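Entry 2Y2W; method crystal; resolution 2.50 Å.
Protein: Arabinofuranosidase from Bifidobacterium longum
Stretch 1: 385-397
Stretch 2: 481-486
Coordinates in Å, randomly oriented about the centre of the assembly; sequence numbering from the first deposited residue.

Stretch 1 385-397: AVVEGSLMITLLK
Stretch 2, residues 481-486: LLAVNR

How do the two backbones lie? The first stretch continues an α-helix begun earlier in the chain, with phi/psi near -65/-40 from A385 to L396, and 481-485 an extended strand (near -120/130). Their axes approach to 8.1 Å, with 130° between their N-to-C directions. In register, the CA atoms of S390 and V484 lie 6.0 Å apart, those of I393 and L482 7.0 Å.

Which bump fills the hollow at G389? V484, chi1 t, points toward the helix where G389 has no side chain. V484 CG2 lies 4.0 Å from G389 C, 3.7 Å from S390 N and 3.8 Å from V386 O. CG1 of V484 meets V386 CG1 (V386 is t) at 3.9 Å and S390 CB at 3.9 Å. S390, chi1 p, turns its OG back to V387 O, a 2.7 Å hydrogen bond.

What fills the space beside V484? I393 (m, t) lies against the strand: I393 CD1 is 3.6 Å from L482 O, 4.0 Å from A483 CA and 3.9 Å from V484 CG2. One turn on, L396 (m, t) touches L482 (m, t), CD1 to CD1, at 3.8 Å. These branched aliphatic chains meet at van der Waals distance, shedding water without needing polar partners.

What holds the surfaces together? No hydrogen bond crosses; the contact buries 326 Å², both sides summed, and its side-chain pairings are largely apolar. L482 and V484 point toward the helix, while A483 and N485 point away.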

# COMPACT_ATOMS: atom_id res chain seq x y z
N ALA D 385 -36.89 16.33 15.77
CA ALA D 385 -36.32 17.61 16.17
C ALA D 385 -36.01 17.66 17.66
O ALA D 385 -34.97 18.19 18.06
CB ALA D 385 -37.25 18.74 15.78
N VAL D 386 -36.91 17.11 18.48
CA VAL D 386 -36.73 17.11 19.94
C VAL D 386 -35.53 16.25 20.35
O VAL D 386 -34.82 16.58 21.30
CB VAL D 386 -38.04 16.66 20.68
CG1 VAL D 386 -37.83 16.60 22.19
CG2 VAL D 386 -39.19 17.60 20.35
N VAL D 387 -35.31 15.16 19.63
CA VAL D 387 -34.16 14.29 19.86
C VAL D 387 -32.84 15.02 19.55
O VAL D 387 -31.89 14.93 20.32
CB VAL D 387 -34.26 12.95 19.07
CG1 VAL D 387 -33.00 12.10 19.24
CG2 VAL D 387 -35.48 12.17 19.52
N GLU D 388 -32.81 15.75 18.44
CA GLU D 388 -31.63 16.54 18.06
C GLU D 388 -31.36 17.67 19.04
O GLU D 388 -30.20 17.99 19.33
CB GLU D 388 -31.75 17.07 16.63
CG GLU D 388 -31.46 16.01 15.57
CD GLU D 388 -31.25 16.59 14.18
OE1 GLU D 388 -30.89 17.78 14.06
OE2 GLU D 388 -31.43 15.83 13.20
N GLY D 389 -32.43 18.28 19.56
CA GLY D 389 -32.33 19.29 20.61
C GLY D 389 -31.64 18.76 21.86
O GLY D 389 -30.81 19.46 22.46
N SER D 390 -31.97 17.53 22.24
CA SER D 390 -31.36 16.89 23.41
C SER D 390 -29.92 16.43 23.14
O SER D 390 -29.10 16.42 24.06
CB SER D 390 -32.21 15.71 23.90
OG SER D 390 -32.13 14.60 23.03
N LEU D 391 -29.63 16.05 21.90
CA LEU D 391 -28.27 15.69 21.51
C LEU D 391 -27.33 16.90 21.61
O LEU D 391 -26.22 16.78 22.13
CB LEU D 391 -28.23 15.10 20.09
CG LEU D 391 -28.88 13.75 19.82
CD1 LEU D 391 -28.83 13.44 18.33
CD2 LEU D 391 -28.25 12.62 20.62
N MET D 392 -27.81 18.05 21.14
CA MET D 392 -27.08 19.31 21.25
C MET D 392 -26.83 19.69 22.71
O MET D 392 -25.75 20.19 23.05
CB MET D 392 -27.84 20.43 20.53
CG MET D 392 -27.14 21.79 20.55
SD MET D 392 -25.43 21.77 19.95
CE MET D 392 -25.68 21.49 18.20
N ILE D 393 -27.82 19.44 23.57
CA ILE D 393 -27.69 19.65 25.02
C ILE D 393 -26.57 18.79 25.62
O ILE D 393 -25.75 19.28 26.39
CB ILE D 393 -29.05 19.41 25.75
CG1 ILE D 393 -30.02 20.56 25.48
CG2 ILE D 393 -28.84 19.21 27.26
CD1 ILE D 393 -31.46 20.28 25.86
N THR D 394 -26.54 17.51 25.24
CA THR D 394 -25.49 16.59 25.69
C THR D 394 -24.12 17.04 25.19
O THR D 394 -23.12 16.94 25.91
CB THR D 394 -25.77 15.13 25.26
OG1 THR D 394 -27.04 14.72 25.78
CG2 THR D 394 -24.70 14.18 25.79
N LEU D 395 -24.08 17.53 23.95
CA LEU D 395 -22.85 18.06 23.36
C LEU D 395 -22.35 19.27 24.13
O LEU D 395 -21.16 19.38 24.42
CB LEU D 395 -23.06 18.40 21.88
CG LEU D 395 -23.14 17.25 20.86
CD1 LEU D 395 -23.69 17.76 19.54
CD2 LEU D 395 -21.79 16.58 20.66
N LEU D 396 -23.28 20.17 24.47
CA LEU D 396 -22.96 21.36 25.26
C LEU D 396 -22.57 21.01 26.70
O LEU D 396 -21.69 21.63 27.28
CB LEU D 396 -24.12 22.36 25.24
CG LEU D 396 -24.32 23.18 23.96
CD1 LEU D 396 -25.71 23.79 23.91
CD2 LEU D 396 -23.26 24.27 23.84
N LYS D 397 -23.22 19.98 27.26
CA LYS D 397 -22.90 19.50 28.60
C LYS D 397 -21.53 18.82 28.67
O LYS D 397 -20.97 18.65 29.75
CB LYS D 397 -23.99 18.56 29.12
CG LYS D 397 -25.05 19.25 29.98
CD LYS D 397 -26.37 18.48 30.03
CE LYS D 397 -26.43 17.51 31.20
NZ LYS D 397 -25.57 16.30 31.00
N LEU D 481 -30.97 29.20 28.20
CA LEU D 481 -31.33 27.88 28.71
C LEU D 481 -32.04 27.05 27.64
O LEU D 481 -33.02 27.50 27.04
CB LEU D 481 -32.22 27.99 29.96
CG LEU D 481 -32.94 26.73 30.46
CD1 LEU D 481 -31.98 25.72 31.08
CD2 LEU D 481 -34.04 27.08 31.45
N LEU D 482 -31.54 25.84 27.42
CA LEU D 482 -32.16 24.88 26.52
C LEU D 482 -32.58 23.65 27.32
O LEU D 482 -31.78 23.10 28.07
CB LEU D 482 -31.19 24.47 25.40
CG LEU D 482 -30.60 25.55 24.49
CD1 LEU D 482 -29.28 25.09 23.89
CD2 LEU D 482 -31.58 25.96 23.40
N ALA D 483 -33.84 23.24 27.16
CA ALA D 483 -34.36 22.09 27.89
C ALA D 483 -35.26 21.20 27.04
O ALA D 483 -35.95 21.68 26.14
CB ALA D 483 -35.10 22.53 29.15
N VAL D 484 -35.24 19.90 27.33
CA VAL D 484 -36.00 18.90 26.57
C VAL D 484 -36.86 18.03 27.49
O VAL D 484 -36.43 17.65 28.58
CB VAL D 484 -35.04 18.03 25.69
CG1 VAL D 484 -35.63 16.65 25.40
CG2 VAL D 484 -34.73 18.75 24.38
N ASN D 485 -38.08 17.73 27.04
CA ASN D 485 -38.95 16.76 27.70
C ASN D 485 -38.98 15.45 26.92
O ASN D 485 -39.47 15.41 25.79
CB ASN D 485 -40.36 17.33 27.88
CG ASN D 485 -41.26 16.42 28.71
OD1 ASN D 485 -40.79 15.65 29.55
ND2 ASN D 485 -42.57 16.51 28.47
N ARG D 486 -38.45 14.39 27.53
CA ARG D 486 -38.28 13.11 26.86
C ARG D 486 -39.44 12.12 27.03
O ARG D 486 -39.52 11.12 26.32
CB ARG D 486 -36.95 12.45 27.28
CG ARG D 486 -35.72 13.17 26.73
CD ARG D 486 -34.45 12.38 26.99
NE ARG D 486 -33.92 12.58 28.33
CZ ARG D 486 -32.74 12.12 28.76
NH1 ARG D 486 -31.96 11.41 27.95
NH2 ARG D 486 -32.35 12.36 30.00